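Local coordinates for probable outer membrane protein (PDB 3DWO) that probably carries hydrophobic compounds such as long-chain fatty acids across the outer membrane of Pseudomonas aeruginosa, as a beta-barrel channel of the FadL family, at residues L22-P27 with V293-D298; L177-S182 with G256-G261; M203-D208 with L317-H322. All coordinates share one frame; numbering follows the deposited sequence.

How the contacts relate
Contact 1 sits at one end of the barrel, where a loop of the N-terminal plug (22-27) meets the end of strand 287-295. Contacts 2 and 3 lie on the far side of the chain's centre; the centre of contact 1 is about 61 Å from that of contact 2 and 45 Å from that of contact 3. Contacts 1 and 3 both reach the barrel sheet, through strands 287-295 and 201-220. Contacts 2 and 3 are neighbours, their centres about 18 Å apart, and touch where L177 CG meets M203 CB at 3.6 Å. Helix 179-184 is followed in the chain by strand 201-220. Contact 2 is nested within the loop closed by contact 1, whereas contact 3 crosses both. Detergent lies in contacts 2 and 3, consistent with a route for hydrophobic molecules.

Contact 1. Residues L22-P27 with V293-D298; sequences LFPNDP and VHQFND
V293 comes up against F23 with both of its methyls. CG1 stands over the middle of the phenyl ring, 4.2 Å from the centroid and only 9° off the ring normal, a CH-pi contact, and CG2 reaches the CD2-CE2 side of the same ring, 4.0 Å from F23 CE2. The two side chains cross at about a right angle, and the valine lies over a face of the phenyl group. CG2 does double duty: it also packs against L22, with V293 CG2 3.6 Å from L22 CB. With CG1 anti to the backbone N (chi1 173°), the valine spreads its two methyls so that one lies over the ring and the other reaches between F23 and L22. Farther out, at the more exposed edge, the end of the Q295 side chain comes up to the pyrrolidine of P24 from the opposite direction. The contact is thus almost wholly apolar, and V293 is its hub. R15 makes a cation-pi contact with F23, and D26 is hydrogen-bonded through its carboxylate to N9 and S28, just ahead of helix 29-32. V293 is hydrogen-bonded through its backbone to T227 of strand 226-248, while F23 also touches S301 of strand 300-309; this loop of the N-terminal plug, between helices 10-14 and 29-32, therefore rests against the wall that strand 287-295 forms with these neighbours.

Contact 2. Residues L177-S182 with G256-G261; sequences LDLYAS and GAIEGG. With C8E ((hydroxyethyloxy)tri(ethyloxy)octane), chain C.
L179 and A257 lie on two short helices whose backbones stand well apart, 8.1 Å between L179 CA and A257 CA, a separation bridged by side chains and a detergent molecule. L179 supplies the reach: its CG lies anti to the carbonyl carbon (chi1 -61°), and CD1 runs out to A257, with L179 CD1 3.6 Å from A257 CB and a looser brush past I258 CG1. The other branch, CD2, turns to the detergent tail and lies 3.7 Å from its C7. A257 CB serves both partners with a single methyl, meeting detergent C16 at 3.3 Å as well. The head of the detergent passes over the ring of Y180, with ether oxygen O15 3.2 Å above the plane and over its centre, while the octyl chain runs back past S182 and L177. Behind this surface D178 caps helix 179-184: its OD1 accepts from A181 N at 3.2 Å, the N-H coming in steeply from above the carboxylate plane, and its OD2 is taken by S197 N. On the second helix, G261, with positive phi, completes a Schellman motif. S182 OG bonds to R418 O, tying the first helix to another loop. Two extracellular-loop helices with a greasy groove between them, occupied by detergent, are consistent with the low-affinity substrate site described for FadL.

Contact 3. Residues M203-D208 with L317-H322; sequences MRVKVD and LTLKSH. With C8E ((hydroxyethyloxy)tri(ethyloxy)octane), chain D; SO4 (sulfate ion), chain B.
M203 and L319 both put CG anti to the backbone N (chi1 163° and 168°), and this swings the two chains toward each other until they meet tip to tip, M203 CE 4.2 Å from L319 CD2. The methionine is also bent beyond CG, so that its methyl end turns to the leucine while CG lies beside the detergent. V205 completes the pairing with CG1, likewise anti to N, which approaches L319 CD1 at 4.1 Å. The two leucine branches are thereby split between V205 and M203. Here strand 201-220 of the barrel faces strand 316-321, which with 324-330 forms a separate small antiparallel pair, and the detergent's polyether part is wedged between them. A detergent held among apolar side chains in a FadL-type barrel is consistent with a substrate site. Ether oxygen O15 of the detergent lies 3.3 Å from V205 CG1; L317 CD1 touches C17 at 3.6 Å, and V207 CG2 meets C13 at 3.8 Å. L319 CB lies beside the same chain, 3.9 Å from its C16. Q175 of the adjoining strand is hydrogen-bonded to the detergent through OE1, a polar partner among mostly apolar side chains. On the other side of its strand, K320 extends straight to a sulfate ion, probably from the crystallisation liquor, with a weak bond from NZ to O4 of 3.2 Å; R281 binds the same anion.

Contact 1. Residues L22-P27 with V293-D298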
loop_
_atom_site.group_PDB
_atom_site.type_symbol
_atom_site.label_atom_id
_atom_site.label_comp_id
_atom_site.label_asym_id
_atom_site.label_seq_id
_atom_site.Cartn_x
_atom_site.Cartn_y
_atom_site.Cartn_z
ATOM N N LEU A 22 2.321 11.577 19.175
ATOM C CA LEU A 22 2.112 12.233 20.460
ATOM C C LEU A 22 3.370 12.551 21.269
ATOM O O LEU A 22 3.280 13.183 22.322
ATOM C CB LEU A 22 1.136 11.416 21.313
ATOM C CG LEU A 22 -0.298 11.342 20.770
ATOM C CD1 LEU A 22 -1.199 10.622 21.758
ATOM C CD2 LEU A 22 -0.822 12.746 20.514
ATOM N N PHE A 23 4.537 12.119 20.797
ATOM C CA PHE A 23 5.779 12.426 21.502
ATOM C C PHE A 23 6.025 13.927 21.363
ATOM O O PHE A 23 5.649 14.536 20.363
ATOM C CB PHE A 23 6.951 11.638 20.910
ATOM C CG PHE A 23 7.105 10.253 21.486
ATOM C CD1 PHE A 23 7.927 10.032 22.589
ATOM C CD2 PHE A 23 6.412 9.175 20.944
ATOM C CE1 PHE A 23 8.055 8.758 23.143
ATOM C CE2 PHE A 23 6.532 7.900 21.490
ATOM C CZ PHE A 23 7.355 7.692 22.593
ATOM N N PRO A 24 6.656 14.545 22.374
ATOM C CA PRO A 24 6.961 15.981 22.395
ATOM C C PRO A 24 7.495 16.612 21.105
ATOM O O PRO A 24 8.513 16.189 20.561
ATOM C CB PRO A 24 7.953 16.097 23.548
ATOM C CG PRO A 24 7.424 15.086 24.517
ATOM C CD PRO A 24 7.117 13.895 23.616
ATOM N N ASN A 25 6.791 17.640 20.637
ATOM C CA ASN A 25 7.167 18.386 19.440
ATOM C C ASN A 25 7.496 17.539 18.211
ATOM O O ASN A 25 8.558 17.688 17.608
ATOM C CB ASN A 25 8.349 19.306 19.758
ATOM C CG ASN A 25 8.042 20.278 20.885
ATOM O OD1 ASN A 25 7.059 21.017 20.836
ATOM N ND2 ASN A 25 8.888 20.281 21.905
ATOM N N ASP A 26 6.572 16.659 17.842
ATOM C CA ASP A 26 6.746 15.794 16.682
ATOM C C ASP A 26 5.933 16.371 15.526
ATOM O O ASP A 26 4.705 16.258 15.498
ATOM C CB ASP A 26 6.273 14.375 17.016
ATOM C CG ASP A 26 6.301 13.450 15.815
ATOM O OD1 ASP A 26 6.816 13.856 14.753
ATOM O OD2 ASP A 26 5.809 12.311 15.938
ATOM N N PRO A 27 6.612 16.998 14.554
ATOM C CA PRO A 27 5.961 17.606 13.389
ATOM C C PRO A 27 5.072 16.680 12.555
ATOM O O PRO A 27 4.230 17.160 11.793
ATOM C CB PRO A 27 7.137 18.171 12.596
ATOM C CG PRO A 27 8.251 17.238 12.930
ATOM C CD PRO A 27 8.077 17.059 14.418
ATOM N N VAL A 293 1.041 8.089 25.206
ATOM C CA VAL A 293 2.444 8.298 25.517
ATOM C C VAL A 293 2.590 8.638 26.995
ATOM O O VAL A 293 2.007 9.606 27.488
ATOM C CB VAL A 293 3.043 9.436 24.662
ATOM C CG1 VAL A 293 4.459 9.745 25.116
ATOM C CG2 VAL A 293 3.050 9.024 23.196
ATOM N N HIS A 294 3.356 7.818 27.704
ATOM C CA HIS A 294 3.587 8.035 29.122
ATOM C C HIS A 294 5.056 8.324 29.384
ATOM O O HIS A 294 5.934 7.565 28.974
ATOM C CB HIS A 294 3.160 6.810 29.933
ATOM C CG HIS A 294 3.472 6.922 31.394
ATOM N ND1 HIS A 294 4.761 6.981 31.875
ATOM C CD2 HIS A 294 2.662 7.019 32.474
ATOM C CE1 HIS A 294 4.733 7.111 33.190
ATOM N NE2 HIS A 294 3.471 7.137 33.578
ATOM N N GLN A 295 5.317 9.429 30.069
ATOM C CA GLN A 295 6.677 9.811 30.400
ATOM C C GLN A 295 6.977 9.308 31.809
ATOM O O GLN A 295 6.412 9.804 32.785
ATOM C CB GLN A 295 6.810 11.329 30.318
ATOM C CG GLN A 295 6.359 11.878 28.973
ATOM C CD GLN A 295 6.201 13.385 28.966
ATOM O OE1 GLN A 295 5.420 13.944 29.741
ATOM N NE2 GLN A 295 6.937 14.052 28.082
ATOM N N PHE A 296 7.847 8.306 31.906
ATOM C CA PHE A 296 8.224 7.721 33.193
ATOM C C PHE A 296 9.152 8.627 33.987
ATOM O O PHE A 296 9.022 8.752 35.203
ATOM C CB PHE A 296 8.884 6.363 32.970
ATOM C CG PHE A 296 7.920 5.290 32.583
ATOM C CD1 PHE A 296 7.245 4.563 33.557
ATOM C CD2 PHE A 296 7.648 5.031 31.243
ATOM C CE1 PHE A 296 6.312 3.592 33.206
ATOM C CE2 PHE A 296 6.717 4.061 30.879
ATOM C CZ PHE A 296 6.047 3.340 31.862
ATOM N N ASN A 297 10.090 9.256 33.290
ATOM C CA ASN A 297 11.030 10.169 33.915
ATOM C C ASN A 297 11.572 11.127 32.863
ATOM O O ASN A 297 11.099 11.138 31.724
ATOM C CB ASN A 297 12.172 9.398 34.575
ATOM C CG ASN A 297 12.880 8.479 33.616
ATOM O OD1 ASN A 297 13.353 8.907 32.565
ATOM N ND2 ASN A 297 12.963 7.202 33.974
ATOM N N ASP A 298 12.563 11.928 33.239
ATOM C CA ASP A 298 13.135 12.904 32.319
ATOM C C ASP A 298 13.956 12.285 31.198
ATOM O O ASP A 298 14.511 13.002 30.365
ATOM C CB ASP A 298 13.989 13.921 33.089
ATOM C CG ASP A 298 15.177 13.285 33.780
ATOM O OD1 ASP A 298 14.981 12.300 34.525
ATOM O OD2 ASP A 298 16.310 13.776 33.585
#

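Contact 2. Residues L177-S182 with G256-G261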
loop_
_atom_site.group_PDB
_atom_site.type_symbol
_atom_site.label_atom_id
_atom_site.label_comp_id
_atom_site.label_asym_id
_atom_site.label_seq_id
_atom_site.Cartn_x
_atom_site.Cartn_y
_atom_site.Cartn_z
ATOM N N LEU A 177 -3.552 -12.685 -20.637
ATOM C CA LEU A 177 -4.913 -13.090 -20.954
ATOM C C LEU A 177 -4.794 -14.198 -21.987
ATOM O O LEU A 177 -4.010 -14.102 -22.935
ATOM C CB LEU A 177 -5.729 -11.952 -21.570
ATOM C CG LEU A 177 -5.924 -10.617 -20.857
ATOM C CD1 LEU A 177 -6.959 -9.817 -21.652
ATOM C CD2 LEU A 177 -6.396 -10.817 -19.414
ATOM N N ASP A 178 -5.587 -15.244 -21.799
ATOM C CA ASP A 178 -5.614 -16.396 -22.690
ATOM C C ASP A 178 -7.044 -16.490 -23.258
ATOM O O ASP A 178 -7.906 -17.154 -22.670
ATOM C CB ASP A 178 -5.281 -17.645 -21.865
ATOM C CG ASP A 178 -5.173 -18.884 -22.700
ATOM O OD1 ASP A 178 -5.715 -18.899 -23.822
ATOM O OD2 ASP A 178 -4.555 -19.857 -22.219
ATOM N N LEU A 179 -7.295 -15.825 -24.387
ATOM C CA LEU A 179 -8.631 -15.823 -25.001
ATOM C C LEU A 179 -9.264 -17.197 -25.249
ATOM O O LEU A 179 -10.469 -17.366 -25.055
ATOM C CB LEU A 179 -8.633 -15.042 -26.322
ATOM C CG LEU A 179 -8.275 -13.555 -26.352
ATOM C CD1 LEU A 179 -8.986 -12.917 -27.536
ATOM C CD2 LEU A 179 -8.694 -12.861 -25.077
ATOM N N TYR A 180 -8.479 -18.164 -25.709
ATOM C CA TYR A 180 -9.024 -19.496 -25.949
ATOM C C TYR A 180 -9.497 -20.127 -24.640
ATOM O O TYR A 180 -10.548 -20.774 -24.597
ATOM C CB TYR A 180 -7.981 -20.404 -26.600
ATOM C CG TYR A 180 -8.002 -20.386 -28.109
ATOM C CD1 TYR A 180 -9.169 -20.691 -28.813
ATOM C CD2 TYR A 180 -6.859 -20.069 -28.835
ATOM C CE1 TYR A 180 -9.195 -20.680 -30.204
ATOM C CE2 TYR A 180 -6.874 -20.052 -30.228
ATOM C CZ TYR A 180 -8.044 -20.357 -30.902
ATOM O OH TYR A 180 -8.063 -20.322 -32.274
ATOM N N ALA A 181 -8.712 -19.943 -23.579
ATOM C CA ALA A 181 -9.065 -20.489 -22.269
ATOM C C ALA A 181 -10.335 -19.810 -21.766
ATOM O O ALA A 181 -11.199 -20.455 -21.187
ATOM C CB ALA A 181 -7.924 -20.280 -21.273
ATOM N N SER A 182 -10.445 -18.508 -21.999
ATOM C CA SER A 182 -11.628 -17.764 -21.579
ATOM C C SER A 182 -12.867 -18.243 -22.329
ATOM O O SER A 182 -13.942 -18.385 -21.739
ATOM C CB SER A 182 -11.429 -16.273 -21.825
ATOM O OG SER A 182 -10.394 -15.782 -20.999
ATOM N N GLY A 256 -6.973 -11.155 -33.912
ATOM C CA GLY A 256 -7.937 -11.703 -34.854
ATOM C C GLY A 256 -9.285 -11.920 -34.182
ATOM O O GLY A 256 -10.335 -11.615 -34.748
ATOM N N ALA A 257 -9.257 -12.445 -32.960
ATOM C CA ALA A 257 -10.487 -12.690 -32.213
ATOM C C ALA A 257 -11.174 -11.376 -31.871
ATOM O O ALA A 257 -12.375 -11.209 -32.086
ATOM C CB ALA A 257 -10.176 -13.440 -30.938
ATOM N N ILE A 258 -10.403 -10.438 -31.334
ATOM C CA ILE A 258 -10.959 -9.155 -30.951
ATOM C C ILE A 258 -11.530 -8.408 -32.144
ATOM O O ILE A 258 -12.663 -7.932 -32.094
ATOM C CB ILE A 258 -9.901 -8.304 -30.206
ATOM C CG1 ILE A 258 -9.778 -8.830 -28.774
ATOM C CG2 ILE A 258 -10.282 -6.814 -30.223
ATOM C CD1 ILE A 258 -8.621 -8.269 -28.000
ATOM N N GLU A 259 -10.759 -8.311 -33.221
ATOM C CA GLU A 259 -11.247 -7.625 -34.406
ATOM C C GLU A 259 -12.434 -8.396 -34.976
ATOM O O GLU A 259 -13.293 -7.828 -35.652
ATOM C CB GLU A 259 -10.140 -7.507 -35.460
ATOM C CG GLU A 259 -8.958 -6.642 -35.022
ATOM C CD GLU A 259 -9.397 -5.359 -34.327
ATOM O OE1 GLU A 259 -10.298 -4.667 -34.853
ATOM O OE2 GLU A 259 -8.838 -5.035 -33.256
ATOM N N GLY A 260 -12.484 -9.693 -34.686
ATOM C CA GLY A 260 -13.573 -10.515 -35.176
ATOM C C GLY A 260 -14.816 -10.400 -34.313
ATOM O O GLY A 260 -15.868 -10.934 -34.658
ATOM N N GLY A 261 -14.688 -9.703 -33.186
ATOM C CA GLY A 261 -15.807 -9.523 -32.277
ATOM C C GLY A 261 -16.226 -10.785 -31.539
ATOM O O GLY A 261 -17.338 -10.859 -31.020
HETATM C C1 C8E C . -10.037 -8.853 -18.953
HETATM C C2 C8E C . -11.103 -9.689 -19.478
HETATM C C3 C8E C . -10.750 -10.412 -20.691
HETATM C C4 C8E C . -11.956 -11.072 -21.162
HETATM C C5 C8E C . -11.582 -11.990 -22.260
HETATM C C6 C8E C . -12.729 -12.756 -22.677
HETATM C C7 C8E C . -12.207 -13.364 -23.890
HETATM C C8 C8E C . -13.293 -14.143 -24.497
HETATM O O9 C8E C . -13.250 -14.963 -25.650
HETATM C C10 C8E C . -12.897 -14.402 -26.898
HETATM C C11 C8E C . -12.992 -15.535 -27.864
HETATM O O12 C8E C . -11.718 -15.870 -28.428
HETATM C C13 C8E C . -11.727 -17.100 -29.193
HETATM C C14 C8E C . -10.530 -17.717 -29.976
HETATM O O15 C8E C . -9.105 -17.392 -30.018
HETATM C C16 C8E C . -8.837 -16.431 -31.053
HETATM C C17 C8E C . -8.504 -17.028 -32.431
HETATM O O18 C8E C . -8.781 -16.344 -33.672
HETATM C C19 C8E C . -10.096 -16.661 -34.202
HETATM C C20 C8E C . -10.833 -15.791 -35.283
HETATM O O21 C8E C . -12.254 -15.924 -35.407
#

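Contact 3. Residues M203-D208 with L317-H322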
loop_
_atom_site.group_PDB
_atom_site.type_symbol
_atom_site.label_atom_id
_atom_site.label_comp_id
_atom_site.label_asym_id
_atom_site.label_seq_id
_atom_site.Cartn_x
_atom_site.Cartn_y
_atom_site.Cartn_z
ATOM N N MET A 203 -2.276 -7.945 -20.924
ATOM C CA MET A 203 -3.247 -6.898 -20.646
ATOM C C MET A 203 -2.511 -5.880 -19.775
ATOM O O MET A 203 -1.840 -6.260 -18.820
ATOM C CB MET A 203 -4.431 -7.488 -19.880
ATOM C CG MET A 203 -5.289 -6.464 -19.185
ATOM S SD MET A 203 -6.150 -5.424 -20.353
ATOM C CE MET A 203 -7.777 -6.161 -20.303
ATOM N N ARG A 204 -2.623 -4.597 -20.110
ATOM C CA ARG A 204 -1.954 -3.534 -19.357
ATOM C C ARG A 204 -2.924 -2.414 -19.008
ATOM O O ARG A 204 -3.585 -1.863 -19.883
ATOM C CB ARG A 204 -0.787 -2.954 -20.171
ATOM C CG ARG A 204 0.302 -3.979 -20.494
ATOM C CD ARG A 204 1.505 -3.363 -21.215
ATOM N NE ARG A 204 1.187 -2.913 -22.568
ATOM C CZ ARG A 204 2.099 -2.637 -23.500
ATOM N NH1 ARG A 204 3.393 -2.771 -23.224
ATOM N NH2 ARG A 204 1.721 -2.231 -24.710
ATOM N N VAL A 205 -2.997 -2.073 -17.726
ATOM C CA VAL A 205 -3.894 -1.015 -17.274
ATOM C C VAL A 205 -3.090 0.063 -16.556
ATOM O O VAL A 205 -2.362 -0.221 -15.602
ATOM C CB VAL A 205 -4.975 -1.573 -16.306
ATOM C CG1 VAL A 205 -6.023 -0.504 -16.017
ATOM C CG2 VAL A 205 -5.620 -2.811 -16.906
ATOM N N LYS A 206 -3.226 1.299 -17.023
ATOM C CA LYS A 206 -2.513 2.433 -16.441
ATOM C C LYS A 206 -3.540 3.507 -16.108
ATOM O O LYS A 206 -4.189 4.054 -16.998
ATOM C CB LYS A 206 -1.485 2.974 -17.440
ATOM C CG LYS A 206 -0.800 4.245 -16.985
ATOM C CD LYS A 206 0.402 3.954 -16.115
ATOM C CE LYS A 206 1.613 3.600 -16.972
ATOM N NZ LYS A 206 2.059 4.762 -17.807
ATOM N N VAL A 207 -3.683 3.810 -14.823
ATOM C CA VAL A 207 -4.664 4.789 -14.383
ATOM C C VAL A 207 -4.104 5.709 -13.312
ATOM O O VAL A 207 -3.131 5.371 -12.637
ATOM C CB VAL A 207 -5.926 4.076 -13.846
ATOM C CG1 VAL A 207 -6.628 3.334 -14.992
ATOM C CG2 VAL A 207 -5.537 3.071 -12.749
ATOM N N ASP A 208 -4.736 6.870 -13.157
ATOM C CA ASP A 208 -4.301 7.875 -12.194
ATOM C C ASP A 208 -5.507 8.683 -11.723
ATOM O O ASP A 208 -6.546 8.697 -12.381
ATOM C CB ASP A 208 -3.311 8.839 -12.857
ATOM C CG ASP A 208 -2.123 8.125 -13.484
ATOM O OD1 ASP A 208 -1.151 7.834 -12.754
ATOM O OD2 ASP A 208 -2.159 7.849 -14.707
ATOM N N LEU A 317 -11.847 -5.328 -7.256
ATOM C CA LEU A 317 -11.092 -4.476 -8.165
ATOM C C LEU A 317 -11.845 -4.642 -9.470
ATOM O O LEU A 317 -11.841 -5.723 -10.061
ATOM C CB LEU A 317 -9.655 -4.982 -8.342
ATOM C CG LEU A 317 -8.495 -3.973 -8.313
ATOM C CD1 LEU A 317 -7.316 -4.563 -9.072
ATOM C CD2 LEU A 317 -8.897 -2.647 -8.925
ATOM N N THR A 318 -12.501 -3.585 -9.925
ATOM C CA THR A 318 -13.256 -3.694 -11.150
ATOM C C THR A 318 -12.761 -2.792 -12.260
ATOM O O THR A 318 -12.764 -1.565 -12.136
ATOM C CB THR A 318 -14.734 -3.392 -10.903
ATOM O OG1 THR A 318 -15.205 -4.208 -9.829
ATOM C CG2 THR A 318 -15.552 -3.693 -12.150
ATOM N N LEU A 319 -12.335 -3.409 -13.356
ATOM C CA LEU A 319 -11.875 -2.642 -14.498
ATOM C C LEU A 319 -13.105 -2.320 -15.316
ATOM O O LEU A 319 -13.890 -3.207 -15.642
ATOM C CB LEU A 319 -10.897 -3.443 -15.355
ATOM C CG LEU A 319 -10.619 -2.781 -16.711
ATOM C CD1 LEU A 319 -9.960 -1.420 -16.495
ATOM C CD2 LEU A 319 -9.741 -3.681 -17.562
ATOM N N LYS A 320 -13.283 -1.044 -15.622
ATOM C CA LYS A 320 -14.410 -0.612 -16.423
ATOM C C LYS A 320 -13.885 0.144 -17.629
ATOM O O LYS A 320 -12.771 0.671 -17.614
ATOM C CB LYS A 320 -15.345 0.284 -15.604
ATOM C CG LYS A 320 -16.084 -0.443 -14.484
ATOM C CD LYS A 320 -17.109 0.473 -13.820
ATOM C CE LYS A 320 -17.844 -0.240 -12.697
ATOM N NZ LYS A 320 -18.818 0.650 -11.997
ATOM N N SER A 321 -14.686 0.167 -18.684
ATOM C CA SER A 321 -14.343 0.862 -19.911
ATOM C C SER A 321 -15.646 1.459 -20.424
ATOM O O SER A 321 -16.599 0.728 -20.692
ATOM C CB SER A 321 -13.771 -0.119 -20.928
ATOM O OG SER A 321 -13.357 0.554 -22.102
ATOM N N HIS A 322 -15.693 2.783 -20.532
ATOM C CA HIS A 322 -16.891 3.482 -20.993
ATOM C C HIS A 322 -18.072 3.161 -20.076
ATOM O O HIS A 322 -19.186 2.913 -20.542
ATOM C CB HIS A 322 -17.225 3.078 -22.432
ATOM C CG HIS A 322 -16.118 3.345 -23.401
ATOM N ND1 HIS A 322 -15.480 2.342 -24.095
ATOM C CD2 HIS A 322 -15.514 4.500 -23.766
ATOM C CE1 HIS A 322 -14.527 2.867 -24.847
ATOM N NE2 HIS A 322 -14.527 4.176 -24.666
HETATM C C1 C8E D . -4.541 -9.439 -2.498
HETATM C C2 C8E D . -4.353 -8.753 -3.772
HETATM C C3 C8E D . -5.049 -7.480 -3.906
HETATM C C4 C8E D . -4.660 -6.915 -5.186
HETATM C C5 C8E D . -4.916 -5.453 -5.162
HETATM C C6 C8E D . -4.141 -4.791 -6.195
HETATM C C7 C8E D . -4.916 -3.572 -6.349
HETATM C C8 C8E D . -3.993 -2.429 -6.546
HETATM O O9 C8E D . -4.061 -1.443 -7.566
HETATM C C10 C8E D . -3.972 -1.850 -8.918
HETATM C C11 C8E D . -4.084 -0.597 -9.727
HETATM O O12 C8E D . -5.439 -0.394 -10.165
HETATM C C13 C8E D . -5.667 -0.506 -11.604
HETATM C C14 C8E D . -5.915 -1.826 -12.400
HETATM O O15 C8E D . -6.957 -2.206 -13.349
HETATM C C16 C8E D . -8.083 -2.828 -12.698
HETATM C C17 C8E D . -7.993 -4.361 -12.576
HETATM O O18 C8E D . -7.078 -5.166 -13.350
HETATM C C19 C8E D . -7.637 -5.627 -14.609
HETATM C C20 C8E D . -7.719 -7.146 -15.010
HETATM O O21 C8E D . -6.660 -7.720 -15.791
HETATM S S SO4 B . -17.868 3.521 -10.140
HETATM O O1 SO4 B . -19.338 3.530 -10.272
HETATM O O2 SO4 B . -17.466 2.376 -9.300
HETATM O O3 SO4 B . -17.441 4.783 -9.509
HETATM O O4 SO4 B . -17.241 3.390 -11.470
#